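Local coordinates for uncharacterized protein (Staphylococcus aureus subsp. aureus, PDB 3H04) that is of unknown function but is probably a serine hydrolase of the alpha/beta-hydrolase superfamily, perhaps acting on ester substrates, at residues Ile53-Glu58 / Glu257-Tyr262; Arg68-Pro71 / Cys77-Glu80; Gly121-Tyr126 / Val266-Ala271; Ser129-Glu134 / Gly183-Met188; Gln157-Thr162 / Phe173-Tyr178. All blocks are in the same frame, centred on the assembly; numbering follows the deposited sequence.

Contact 1: residues Ile53-Glu58 / Glu257-Tyr262; sequences IDILTE and EAITIY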
# COMPACT_ATOMS: atom_id res chain seq x y z
N ILE A 53 3.17 13.52 -7.48
CA ILE A 53 1.90 13.65 -8.15
C ILE A 53 2.05 14.30 -9.53
O ILE A 53 1.39 13.89 -10.50
CB ILE A 53 0.89 14.44 -7.32
CG1 ILE A 53 0.53 13.67 -6.05
CG2 ILE A 53 -0.38 14.65 -8.14
CD1 ILE A 53 -0.32 14.43 -5.05
N ASP A 54 2.88 15.33 -9.62
CA ASP A 54 3.11 15.97 -10.93
C ASP A 54 3.69 15.01 -11.97
O ASP A 54 3.25 15.01 -13.12
CB ASP A 54 3.99 17.20 -10.80
CG ASP A 54 3.27 18.35 -10.14
OD1 ASP A 54 2.03 18.34 -10.11
OD2 ASP A 54 3.94 19.27 -9.64
N ILE A 55 4.65 14.20 -11.58
CA ILE A 55 5.18 13.18 -12.50
C ILE A 55 4.11 12.15 -12.96
O ILE A 55 3.99 11.84 -14.15
CB ILE A 55 6.44 12.51 -11.88
CG1 ILE A 55 7.59 13.54 -11.84
CG2 ILE A 55 6.87 11.20 -12.64
CD1 ILE A 55 8.65 13.22 -10.82
N LEU A 56 3.34 11.64 -12.00
CA LEU A 56 2.42 10.55 -12.25
C LEU A 56 1.24 11.08 -13.08
O LEU A 56 0.77 10.38 -13.97
CB LEU A 56 1.96 9.91 -10.93
CG LEU A 56 2.99 9.13 -10.07
CD1 LEU A 56 2.36 8.64 -8.75
CD2 LEU A 56 3.56 7.96 -10.85
N THR A 57 0.79 12.31 -12.84
CA THR A 57 -0.46 12.78 -13.46
C THR A 57 -0.27 13.55 -14.76
O THR A 57 -1.22 14.11 -15.29
CB THR A 57 -1.30 13.62 -12.48
OG1 THR A 57 -0.59 14.80 -12.08
CG2 THR A 57 -1.65 12.77 -11.23
N GLU A 58 0.95 13.59 -15.30
CA GLU A 58 1.16 14.21 -16.59
C GLU A 58 0.22 13.62 -17.61
O GLU A 58 -0.42 14.34 -18.38
CB GLU A 58 2.58 14.01 -17.08
CG GLU A 58 3.62 14.80 -16.32
CD GLU A 58 4.97 14.84 -17.04
OE1 GLU A 58 5.00 14.94 -18.29
OE2 GLU A 58 6.00 14.75 -16.33
N GLU A 257 17.23 11.06 -6.47
CA GLU A 257 17.12 9.61 -6.68
C GLU A 257 15.67 9.15 -6.67
O GLU A 257 15.29 8.28 -7.43
CB GLU A 257 17.91 8.85 -5.62
CG GLU A 257 19.41 9.01 -5.77
CD GLU A 257 20.22 7.94 -5.06
OE1 GLU A 257 19.64 6.90 -4.63
OE2 GLU A 257 21.45 8.13 -4.97
N ALA A 258 14.87 9.73 -5.78
CA ALA A 258 13.45 9.38 -5.73
C ALA A 258 12.70 9.83 -6.97
O ALA A 258 11.90 9.08 -7.51
CB ALA A 258 12.79 9.92 -4.46
N ILE A 259 13.01 11.01 -7.47
CA ILE A 259 12.37 11.53 -8.67
C ILE A 259 12.71 10.59 -9.84
O ILE A 259 11.85 10.25 -10.65
CB ILE A 259 12.85 13.00 -9.00
CG1 ILE A 259 12.25 13.99 -8.00
CG2 ILE A 259 12.53 13.39 -10.42
CD1 ILE A 259 10.75 13.93 -7.88
N THR A 260 13.96 10.16 -9.91
CA THR A 260 14.37 9.28 -10.99
C THR A 260 13.58 7.98 -11.05
O THR A 260 13.19 7.53 -12.13
CB THR A 260 15.88 9.01 -10.91
OG1 THR A 260 16.52 10.23 -11.23
CG2 THR A 260 16.33 7.93 -11.86
N ILE A 261 13.38 7.39 -9.89
CA ILE A 261 12.55 6.19 -9.76
C ILE A 261 11.08 6.43 -10.15
O ILE A 261 10.51 5.63 -10.85
CB ILE A 261 12.70 5.58 -8.33
CG1 ILE A 261 14.15 5.02 -8.21
CG2 ILE A 261 11.61 4.47 -8.07
CD1 ILE A 261 14.57 4.49 -6.83
N TYR A 262 10.50 7.55 -9.75
CA TYR A 262 9.15 7.93 -10.19
C TYR A 262 9.06 8.11 -11.70
O TYR A 262 8.06 7.72 -12.29
CB TYR A 262 8.61 9.20 -9.46
CG TYR A 262 7.98 8.88 -8.12
CD1 TYR A 262 8.74 8.86 -6.95
CD2 TYR A 262 6.64 8.53 -8.03
CE1 TYR A 262 8.15 8.50 -5.72
CE2 TYR A 262 6.03 8.18 -6.80
CZ TYR A 262 6.81 8.17 -5.64
OH TYR A 262 6.26 7.82 -4.44

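Contact 2: residues Arg68-Pro71 / Cys77-Glu80; sequences RLLP and CIIE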
# COMPACT_ATOMS: atom_id res chain seq x y z
N ARG A 68 -10.63 1.72 6.14
CA ARG A 68 -10.63 1.78 7.60
C ARG A 68 -9.36 1.10 8.16
O ARG A 68 -8.88 0.11 7.66
CB ARG A 68 -11.94 1.23 8.16
CG ARG A 68 -13.11 2.23 8.01
CD ARG A 68 -14.46 1.60 8.37
NE ARG A 68 -14.95 0.71 7.33
CZ ARG A 68 -16.13 0.11 7.40
NH1 ARG A 68 -16.92 0.28 8.47
NH2 ARG A 68 -16.53 -0.66 6.41
N LEU A 69 -8.79 1.68 9.20
CA LEU A 69 -7.55 1.18 9.73
C LEU A 69 -7.69 0.16 10.84
O LEU A 69 -8.69 0.16 11.61
CB LEU A 69 -6.75 2.37 10.24
CG LEU A 69 -6.46 3.47 9.22
CD1 LEU A 69 -5.92 4.78 9.90
CD2 LEU A 69 -5.57 3.03 8.05
N LEU A 70 -6.66 -0.68 10.98
CA LEU A 70 -6.49 -1.44 12.22
C LEU A 70 -6.10 -0.49 13.35
O LEU A 70 -5.49 0.52 13.10
CB LEU A 70 -5.42 -2.51 12.08
CG LEU A 70 -5.38 -3.46 10.89
CD1 LEU A 70 -4.00 -4.11 10.97
CD2 LEU A 70 -6.48 -4.46 10.94
N PRO A 71 -6.43 -0.81 14.62
CA PRO A 71 -7.07 -2.05 15.06
C PRO A 71 -8.58 -1.96 15.23
O PRO A 71 -9.19 -2.90 15.72
CB PRO A 71 -6.41 -2.25 16.42
CG PRO A 71 -6.33 -0.84 16.97
CD PRO A 71 -5.90 -0.03 15.75
N CYS A 77 -12.05 -6.51 6.99
CA CYS A 77 -12.69 -5.24 6.70
C CYS A 77 -11.86 -4.32 5.76
O CYS A 77 -12.43 -3.70 4.88
CB CYS A 77 -13.02 -4.56 7.99
SG CYS A 77 -13.97 -3.03 7.82
N ILE A 78 -10.53 -4.23 5.99
CA ILE A 78 -9.65 -3.47 5.13
C ILE A 78 -9.77 -3.93 3.66
O ILE A 78 -9.97 -3.13 2.75
CB ILE A 78 -8.18 -3.54 5.63
CG1 ILE A 78 -8.06 -2.79 6.98
CG2 ILE A 78 -7.18 -3.01 4.47
CD1 ILE A 78 -6.62 -2.71 7.52
N ILE A 79 -9.68 -5.24 3.45
CA ILE A 79 -9.75 -5.82 2.13
C ILE A 79 -11.11 -5.53 1.51
O ILE A 79 -11.21 -5.17 0.33
CB ILE A 79 -9.44 -7.31 2.16
CG1 ILE A 79 -7.95 -7.47 2.58
CG2 ILE A 79 -9.73 -7.98 0.79
CD1 ILE A 79 -7.55 -8.92 2.85
N GLU A 80 -12.16 -5.62 2.32
CA GLU A 80 -13.50 -5.30 1.82
C GLU A 80 -13.60 -3.82 1.40
O GLU A 80 -14.17 -3.51 0.38
CB GLU A 80 -14.60 -5.66 2.84
CG GLU A 80 -14.92 -7.12 2.85
CD GLU A 80 -15.93 -7.54 3.92
OE1 GLU A 80 -16.56 -6.66 4.57
OE2 GLU A 80 -16.08 -8.79 4.08

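Contact 3: residues Gly121-Tyr126 / Val266-Ala271; sequences GVIDFY and VDFLNA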
# COMPACT_ATOMS: atom_id res chain seq x y z
N GLY A 121 -1.22 -3.52 -14.46
CA GLY A 121 0.09 -3.51 -13.82
C GLY A 121 0.03 -3.07 -12.38
O GLY A 121 -0.97 -2.52 -11.93
N VAL A 122 1.14 -3.31 -11.66
CA VAL A 122 1.24 -2.96 -10.25
C VAL A 122 2.57 -2.29 -10.00
O VAL A 122 3.62 -2.75 -10.52
CB VAL A 122 1.23 -4.23 -9.31
CG1 VAL A 122 1.44 -3.79 -7.82
CG2 VAL A 122 -0.08 -4.99 -9.46
N ILE A 123 2.53 -1.20 -9.22
CA ILE A 123 3.71 -0.50 -8.75
C ILE A 123 3.81 -0.76 -7.26
O ILE A 123 2.91 -0.40 -6.53
CB ILE A 123 3.65 0.99 -9.02
CG1 ILE A 123 3.22 1.24 -10.48
CG2 ILE A 123 4.99 1.65 -8.60
CD1 ILE A 123 2.48 2.52 -10.66
N ASP A 124 4.89 -1.42 -6.85
CA ASP A 124 5.10 -1.96 -5.49
C ASP A 124 6.31 -1.28 -4.92
O ASP A 124 7.45 -1.62 -5.26
CB ASP A 124 5.31 -3.48 -5.56
CG ASP A 124 5.86 -4.11 -4.28
OD1 ASP A 124 5.89 -3.49 -3.19
OD2 ASP A 124 6.31 -5.29 -4.41
N PHE A 125 6.06 -0.27 -4.07
CA PHE A 125 7.15 0.39 -3.35
C PHE A 125 7.25 -0.25 -1.96
O PHE A 125 6.32 -0.13 -1.15
CB PHE A 125 6.92 1.89 -3.21
CG PHE A 125 7.35 2.72 -4.39
CD1 PHE A 125 7.54 2.19 -5.68
CD2 PHE A 125 7.55 4.08 -4.20
CE1 PHE A 125 7.91 3.03 -6.77
CE2 PHE A 125 7.91 4.88 -5.23
CZ PHE A 125 8.09 4.38 -6.53
N TYR A 126 8.34 -0.99 -1.72
CA TYR A 126 8.67 -1.58 -0.44
C TYR A 126 7.53 -2.28 0.32
O TYR A 126 7.38 -2.10 1.55
CB TYR A 126 9.42 -0.62 0.47
CG TYR A 126 8.95 0.83 0.46
CD1 TYR A 126 7.88 1.24 1.25
CD2 TYR A 126 9.51 1.74 -0.41
CE1 TYR A 126 7.39 2.58 1.24
CE2 TYR A 126 9.06 3.09 -0.41
CZ TYR A 126 8.01 3.49 0.42
OH TYR A 126 7.54 4.78 0.38
N VAL A 266 6.69 5.87 -14.54
CA VAL A 266 5.97 6.36 -15.71
C VAL A 266 6.39 5.69 -17.04
O VAL A 266 5.54 5.42 -17.92
CB VAL A 266 6.09 7.88 -15.80
CG1 VAL A 266 5.58 8.41 -17.19
CG2 VAL A 266 5.34 8.51 -14.63
N ASP A 267 7.68 5.46 -17.18
CA ASP A 267 8.24 4.72 -18.32
C ASP A 267 7.65 3.34 -18.36
O ASP A 267 7.28 2.84 -19.43
CB ASP A 267 9.75 4.54 -18.19
CG ASP A 267 10.57 5.79 -18.51
OD1 ASP A 267 10.04 6.79 -19.04
OD2 ASP A 267 11.77 5.73 -18.21
N PHE A 268 7.58 2.71 -17.19
CA PHE A 268 6.98 1.36 -17.05
C PHE A 268 5.51 1.39 -17.46
O PHE A 268 5.06 0.58 -18.26
CB PHE A 268 7.24 0.87 -15.64
CG PHE A 268 6.39 -0.29 -15.18
CD1 PHE A 268 6.87 -1.59 -15.25
CD2 PHE A 268 5.17 -0.07 -14.58
CE1 PHE A 268 6.09 -2.66 -14.74
CE2 PHE A 268 4.42 -1.13 -14.10
CZ PHE A 268 4.92 -2.42 -14.20
N LEU A 269 4.76 2.37 -16.96
CA LEU A 269 3.37 2.56 -17.40
C LEU A 269 3.27 2.84 -18.90
O LEU A 269 2.44 2.27 -19.57
CB LEU A 269 2.65 3.69 -16.64
CG LEU A 269 2.57 3.44 -15.12
CD1 LEU A 269 1.93 4.62 -14.38
CD2 LEU A 269 1.80 2.18 -14.86
N ASN A 270 4.08 3.75 -19.40
CA ASN A 270 4.04 4.06 -20.84
C ASN A 270 4.28 2.87 -21.76
O ASN A 270 3.66 2.79 -22.83
CB ASN A 270 5.05 5.16 -21.18
CG ASN A 270 4.65 6.51 -20.65
OD1 ASN A 270 3.52 6.71 -20.27
ND2 ASN A 270 5.60 7.42 -20.60
N ALA A 271 5.22 1.98 -21.38
CA ALA A 271 5.49 0.77 -22.15
C ALA A 271 4.26 -0.08 -22.18
O ALA A 271 3.93 -0.69 -23.19
CB ALA A 271 6.69 -0.06 -21.57

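Contact 4: residues Ser129-Glu134 / Gly183-Met188; sequences SRINTE and GKWINM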
# COMPACT_ATOMS: atom_id res chain seq x y z
N SER A 129 3.84 -9.50 -0.44
CA SER A 129 2.70 -10.26 -1.01
C SER A 129 2.06 -11.24 -0.01
O SER A 129 1.22 -12.09 -0.37
CB SER A 129 3.23 -11.06 -2.21
OG SER A 129 4.19 -12.06 -1.81
N ARG A 130 2.56 -11.22 1.22
CA ARG A 130 2.13 -12.20 2.22
C ARG A 130 2.35 -11.59 3.61
O ARG A 130 3.22 -10.74 3.78
CB ARG A 130 2.91 -13.50 2.05
CG ARG A 130 4.41 -13.22 1.98
CD ARG A 130 5.30 -14.42 1.80
NE ARG A 130 6.70 -13.99 1.76
CZ ARG A 130 7.72 -14.83 1.56
NH1 ARG A 130 7.50 -16.12 1.39
NH2 ARG A 130 8.97 -14.38 1.55
N ILE A 131 1.53 -12.01 4.57
CA ILE A 131 1.71 -11.64 5.99
C ILE A 131 2.28 -12.77 6.84
O ILE A 131 2.83 -12.51 7.91
CB ILE A 131 0.44 -11.09 6.64
CG1 ILE A 131 -0.73 -12.05 6.52
CG2 ILE A 131 0.05 -9.77 5.96
CD1 ILE A 131 -1.93 -11.59 7.27
N ASN A 132 2.17 -14.01 6.35
CA ASN A 132 2.66 -15.19 7.05
C ASN A 132 4.14 -15.34 6.79
O ASN A 132 4.54 -16.22 6.03
CB ASN A 132 1.92 -16.45 6.59
CG ASN A 132 2.37 -17.69 7.35
OD1 ASN A 132 2.99 -17.58 8.42
ND2 ASN A 132 2.04 -18.86 6.83
N THR A 133 4.95 -14.51 7.44
CA THR A 133 6.39 -14.51 7.20
C THR A 133 7.06 -14.21 8.56
O THR A 133 6.45 -13.57 9.44
CB THR A 133 6.78 -13.50 6.00
OG1 THR A 133 5.74 -12.53 5.77
CG2 THR A 133 6.92 -14.19 4.74
N GLU A 134 8.27 -14.69 8.81
CA GLU A 134 8.77 -14.62 10.20
C GLU A 134 8.98 -13.15 10.70
O GLU A 134 8.64 -12.83 11.85
CB GLU A 134 10.02 -15.48 10.39
CG GLU A 134 10.14 -16.15 11.78
CD GLU A 134 8.95 -17.06 12.22
OE1 GLU A 134 8.40 -17.82 11.39
OE2 GLU A 134 8.57 -17.04 13.42
N GLY A 183 6.09 -7.72 18.41
CA GLY A 183 5.65 -8.87 17.61
C GLY A 183 4.15 -9.16 17.68
O GLY A 183 3.73 -10.28 17.44
N LYS A 184 3.34 -8.15 18.00
CA LYS A 184 1.89 -8.34 18.08
C LYS A 184 1.13 -7.87 16.82
O LYS A 184 -0.09 -7.76 16.84
CB LYS A 184 1.34 -7.58 19.28
CG LYS A 184 1.74 -8.17 20.60
CD LYS A 184 1.52 -7.18 21.77
CE LYS A 184 2.31 -7.69 23.01
NZ LYS A 184 1.97 -7.03 24.30
N TRP A 185 1.84 -7.56 15.74
CA TRP A 185 1.21 -7.02 14.53
C TRP A 185 0.21 -8.00 13.91
O TRP A 185 -0.86 -7.61 13.51
CB TRP A 185 2.27 -6.62 13.50
CG TRP A 185 1.74 -5.87 12.31
CD1 TRP A 185 1.24 -4.61 12.28
CD2 TRP A 185 1.72 -6.33 10.96
NE1 TRP A 185 0.86 -4.26 11.02
CE2 TRP A 185 1.18 -5.29 10.17
CE3 TRP A 185 2.16 -7.52 10.32
CZ2 TRP A 185 1.02 -5.41 8.80
CZ3 TRP A 185 1.98 -7.64 8.98
CH2 TRP A 185 1.44 -6.58 8.21
N ILE A 186 0.58 -9.27 13.82
CA ILE A 186 -0.38 -10.29 13.34
C ILE A 186 -1.63 -10.41 14.24
O ILE A 186 -2.75 -10.63 13.78
CB ILE A 186 0.27 -11.67 13.21
CG1 ILE A 186 1.29 -11.68 12.08
CG2 ILE A 186 -0.82 -12.76 13.01
CD1 ILE A 186 0.70 -11.73 10.69
N ASN A 187 -1.44 -10.21 15.54
CA ASN A 187 -2.56 -10.26 16.46
C ASN A 187 -3.51 -9.12 16.18
O ASN A 187 -4.73 -9.30 16.21
CB ASN A 187 -2.06 -10.16 17.90
CG ASN A 187 -1.07 -11.25 18.25
OD1 ASN A 187 -1.36 -12.13 19.05
ND2 ASN A 187 0.11 -11.20 17.63
N MET A 188 -2.95 -7.94 15.89
CA MET A 188 -3.76 -6.73 15.67
C MET A 188 -4.47 -6.71 14.30
O MET A 188 -5.49 -6.04 14.15
CB MET A 188 -2.94 -5.49 15.98
CG MET A 188 -2.62 -5.43 17.51
SD MET A 188 -1.19 -4.45 18.02
CE MET A 188 -2.06 -2.88 17.73

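Contact 5: residues Gln157-Thr162 / Phe173-Tyr178; sequences QLTSPT and FLIYVY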
# COMPACT_ATOMS: atom_id res chain seq x y z
N GLN A 157 -4.93 4.58 24.20
CA GLN A 157 -5.47 5.94 24.09
C GLN A 157 -5.10 6.63 22.77
O GLN A 157 -5.48 7.78 22.56
CB GLN A 157 -5.08 6.77 25.32
CG GLN A 157 -5.69 6.25 26.64
CD GLN A 157 -7.23 6.04 26.59
OE1 GLN A 157 -7.72 4.92 26.76
NE2 GLN A 157 -7.97 7.12 26.32
N LEU A 158 -4.36 5.94 21.89
CA LEU A 158 -4.09 6.48 20.56
C LEU A 158 -5.07 5.95 19.52
O LEU A 158 -5.06 6.38 18.36
CB LEU A 158 -2.66 6.20 20.18
CG LEU A 158 -1.62 6.94 21.01
CD1 LEU A 158 -0.19 6.50 20.65
CD2 LEU A 158 -1.86 8.50 20.86
N THR A 159 -5.93 5.03 19.96
CA THR A 159 -6.98 4.51 19.14
C THR A 159 -8.25 5.31 19.25
O THR A 159 -8.45 6.16 20.16
CB THR A 159 -7.29 3.00 19.45
OG1 THR A 159 -7.86 2.89 20.75
CG2 THR A 159 -6.04 2.17 19.37
N SER A 160 -9.14 5.03 18.32
CA SER A 160 -10.35 5.77 18.18
C SER A 160 -11.50 4.89 18.68
O SER A 160 -11.44 3.67 18.56
CB SER A 160 -10.55 6.15 16.70
OG SER A 160 -11.80 6.78 16.52
N PRO A 161 -12.56 5.51 19.23
CA PRO A 161 -13.69 4.72 19.67
C PRO A 161 -14.50 4.19 18.49
O PRO A 161 -15.25 3.24 18.65
CB PRO A 161 -14.51 5.70 20.55
CG PRO A 161 -14.10 7.03 20.16
CD PRO A 161 -12.76 6.95 19.47
N THR A 162 -14.30 4.75 17.30
CA THR A 162 -14.95 4.20 16.10
C THR A 162 -13.92 4.20 14.94
O THR A 162 -12.94 4.93 15.01
CB THR A 162 -16.16 5.03 15.76
OG1 THR A 162 -15.72 6.33 15.37
CG2 THR A 162 -17.12 5.17 16.98
N PHE A 173 0.85 6.73 14.91
CA PHE A 173 1.88 5.80 14.41
C PHE A 173 2.59 4.96 15.48
O PHE A 173 3.10 3.86 15.17
CB PHE A 173 2.85 6.52 13.53
CG PHE A 173 3.95 7.10 14.23
CD1 PHE A 173 5.04 6.32 14.51
CD2 PHE A 173 3.92 8.41 14.67
CE1 PHE A 173 6.06 6.77 15.17
CE2 PHE A 173 5.03 8.89 15.36
CZ PHE A 173 6.09 8.05 15.60
N LEU A 174 2.54 5.40 16.75
CA LEU A 174 3.13 4.60 17.82
C LEU A 174 2.42 3.28 18.02
O LEU A 174 3.02 2.38 18.56
CB LEU A 174 3.14 5.37 19.14
CG LEU A 174 4.11 6.55 19.19
CD1 LEU A 174 3.81 7.40 20.44
CD2 LEU A 174 5.58 6.09 19.12
N ILE A 175 1.15 3.20 17.63
CA ILE A 175 0.42 1.91 17.68
C ILE A 175 1.14 0.86 16.81
O ILE A 175 1.28 -0.31 17.20
CB ILE A 175 -1.02 2.04 17.18
CG1 ILE A 175 -1.85 3.02 18.03
CG2 ILE A 175 -1.75 0.66 17.20
CD1 ILE A 175 -3.15 3.38 17.22
N TYR A 176 1.63 1.31 15.66
CA TYR A 176 2.37 0.43 14.72
C TYR A 176 3.79 0.10 15.25
O TYR A 176 4.24 -1.05 15.16
CB TYR A 176 2.45 1.08 13.35
CG TYR A 176 3.35 0.32 12.38
CD1 TYR A 176 2.91 -0.90 11.82
CD2 TYR A 176 4.62 0.74 12.12
CE1 TYR A 176 3.71 -1.65 11.01
CE2 TYR A 176 5.44 0.02 11.22
CZ TYR A 176 4.97 -1.18 10.66
OH TYR A 176 5.70 -2.01 9.81
N VAL A 177 4.48 1.10 15.78
CA VAL A 177 5.80 0.88 16.38
C VAL A 177 5.69 -0.16 17.49
O VAL A 177 6.50 -1.10 17.61
CB VAL A 177 6.36 2.23 16.94
CG1 VAL A 177 7.51 1.97 17.88
CG2 VAL A 177 6.88 3.19 15.77
N TYR A 178 4.65 0.01 18.30
CA TYR A 178 4.40 -0.91 19.40
C TYR A 178 4.12 -2.31 18.85
O TYR A 178 4.69 -3.30 19.33
CB TYR A 178 3.21 -0.42 20.21
CG TYR A 178 2.84 -1.35 21.34
CD1 TYR A 178 3.58 -1.37 22.50
CD2 TYR A 178 1.74 -2.18 21.25
CE1 TYR A 178 3.22 -2.22 23.58
CE2 TYR A 178 1.40 -3.04 22.28
CZ TYR A 178 2.14 -3.05 23.43
OH TYR A 178 1.77 -3.91 24.42

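Contact 1: residues Ile53-Glu58 / Glu257-Tyr262
Two helices lying on the same side of the central sheet of an alpha/beta-hydrolase fold meet here, I55 and L56 of helix 50-56 packing against I259 and Y262 of helix 256-273. The nearest CA atoms, those of I55 and Y262, are 7.0 Å apart; no hydrogen bond crosses the interface, and methyl groups make the contacts. I55 reaches with both branches. Its CG1 arm, placed beside the backbone N (chi1 -69°), runs out to CD1, which meets CD1 of I259 at 3.7 Å. The other branch, CG2, rests on the backbone of Y262, 3.7 Å from its O. L56 approaches the phenol differently: its CD1 lies near the ring plane, at the edge, 4.2 Å from CE2 of Y262. Y52 stacks on this ring, F125 meets it edge-to-face, and D251 takes the hydrogen bond of its OH, so the polar tip of a buried side chain is satisfied. At the end of helix 50-56 the O of I53 is gripped by two donors from opposite faces of its carbonyl plane, T57 N at 2.9 Å and T57 OG1 at 2.7 Å, the hydroxyl standing 39° out of that plane.

Contact 2: residues Arg68-Pro71 / Cys77-Glu80
R68 and L70, in the loop that leaves strand 60-65, pack on C77 and I78 in the early part of helix 75-91. From CB of R68 the chain sets out with CG beside the backbone N and continues extended through CD; a bend there (chi3 -75°) turns the guanidinium back towards the helix. The SG of C77 then sits over one face of that group, 3.6 Å above its plane and shifted towards the rim. The sulfur is 3.9 Å from R68 NE and 3.8 Å from R68 NH2, distances of van der Waals packing. The charge has partners outside the two segments: NE forms a salt bridge with D81 and NH1 one with D12, which together should fix the rotation of the plane. At the root of the same residue, R68 O is pressed on by CG1 of I78 at 3.1 Å, a tight approach, and this buried oxygen has no polar partner in the model. I78 carries on past it, its CD1 reaching CG of L70 at 3.7 Å, with the two side chains at about a right angle. I78 also touches L109 of helix 105-116, while the loop is tied by backbone hydrogen bonds from L69 to V164 and from L70 to L40; the contact thus folds the loop between strand 60-65 and helix 75-91 onto the helix it leads into.

Contact 3: residues Gly121-Tyr126 / Val266-Ala271
Strand 121-125 and the 266-271 part of helix 256-273 run antiparallel, their short axes 10.0 Å apart at an angle of 172°, with the carbonyl of V122 and the side chain of I123 meeting F268 and L269. F268 contributes the largest share. Its CG stands anti to the backbone N (chi1 163°), which sends the ring from the helix towards the sheet. There CZ and CE2 of F268 lie 3.9 Å and 4.0 Å from the carbonyl O of V122, the oxygen lying obliquely to the ring, while the V122 side chain points away from this helix and packs on L111 and A114 of helix 105-116. I123 supplies the side-chain contacts. Its CG1 is 4.5 Å from F268 CE2, a loose touch, and its CD1 is 4.3 Å from CD2 of L269. These longer I123 distances describe loose apolar packing. Next to it F268 leans on P211, L269 on F99, and I123 on F101 and F213 of the two flanking strands. A buried parallel strand covered by one helix on each side, here 256-273 and 105-116, is the three-layer sandwich of alpha/beta hydrolases.

Contact 4: residues Ser129-Glu134 / Gly183-Met188
In the insertion of short helices and loops between strands 121-125 and 212-217, the region where alpha/beta hydrolases commonly carry a cap, I131 of the loop after strand 121-125 packs against W185 and I186 of helix 185-189. W185 turns its indole inwards, CG anti to the backbone N (chi1 -172°), and the far corner of the six-membered ring touches I131: CH2 and CZ3 of W185 lie 4.1 Å and 4.2 Å from CG2 of I131. The two side chains cross at about a right angle, and the methyl comes at the ring obliquely. At the other end of the indole, NE1 gives a hydrogen bond to the O of G39, in an HGGG sequence that in related hydrolases helps to build the oxyanion hole. W185 also meets F136 edge-to-face and lies near, without touching, the probable catalytic triad, so the contact probably borders the substrate pocket. I131 holds its CG1 in the crowded position between backbone N and carbonyl carbon (chi1 55°), which leaves CG2 beside the N and directed at W185. N132 centres an inverse gamma turn, in which T133 N makes a weak 3.0 Å bond to the O of I131. I186 closes over the same place: its CD1 is 4.1 Å from CB of I131 and 3.6 Å from the O of I131.

Contact 5: residues Gln157-Thr162 / Phe173-Tyr178
L158 and I175 form the tight half of this contact, their CA atoms 7.0 Å apart and both side chains buried, whereas beyond T159 the loop runs out towards solvent. L158 works with two atoms. Its CB lies 3.9 Å from CG1 of I175, and its CD1 meets CB of L174 at 3.8 Å, the leucines crossing obliquely. I175 answers with CD1, which touches the O of L158 at 3.7 Å and CG2 of T159 at 3.8 Å, so one methyl fills the corner between two loop residues. In T159, OG1 lies between the backbone N and the carbonyl carbon (chi1 68°), which leaves CG2 beside the N and facing I175; its OG1 hydrogen-bonds to the O of A156. The carbonyl of L158 is not left to the methyl alone, since Q168 NE2 donates a hydrogen bond to it. On the loose side P161 and T162 are exposed and touch nothing in 173-178. There E72 holds S160 N, and S160 OG donates to the O of T162 at 2.6 Å, in the carbonyl plane and on a lone pair, with a C=O...donor angle of 143°. Helix 173-182 receives the loop on one flank while its I175 and Y178 pack on I155 of helix 152-156, and its L174 and V177 on I146 of helix 141-147, all within the insertion between strands 121-125 and 212-217.

How the contacts relate
Contacts 1 and 3 share helix 256-273, lie about 11 Å apart between centres and touch directly, L56 CD2 standing 4.2 Å from V266 CG2. Contacts 2, 4 and 5 form a second group, with centres about 14 to 17 Å apart: P71 CG meets T159 CG2 at 3.9 Å, L70 CD2 meets M188 O at 3.7 Å, and M188 CE meets I175 CG2 at 3.6 Å. About 29 Å separates the centres of contacts 1 and 2. Both groups come near the probable S104-H248-D220 triad: Y126 of contact 3 meets H248 edge-to-face and touches D220, and W185 of contact 4 lies near it without touching. The Y126 hydroxyl shares D251 with Y262 of contact 1.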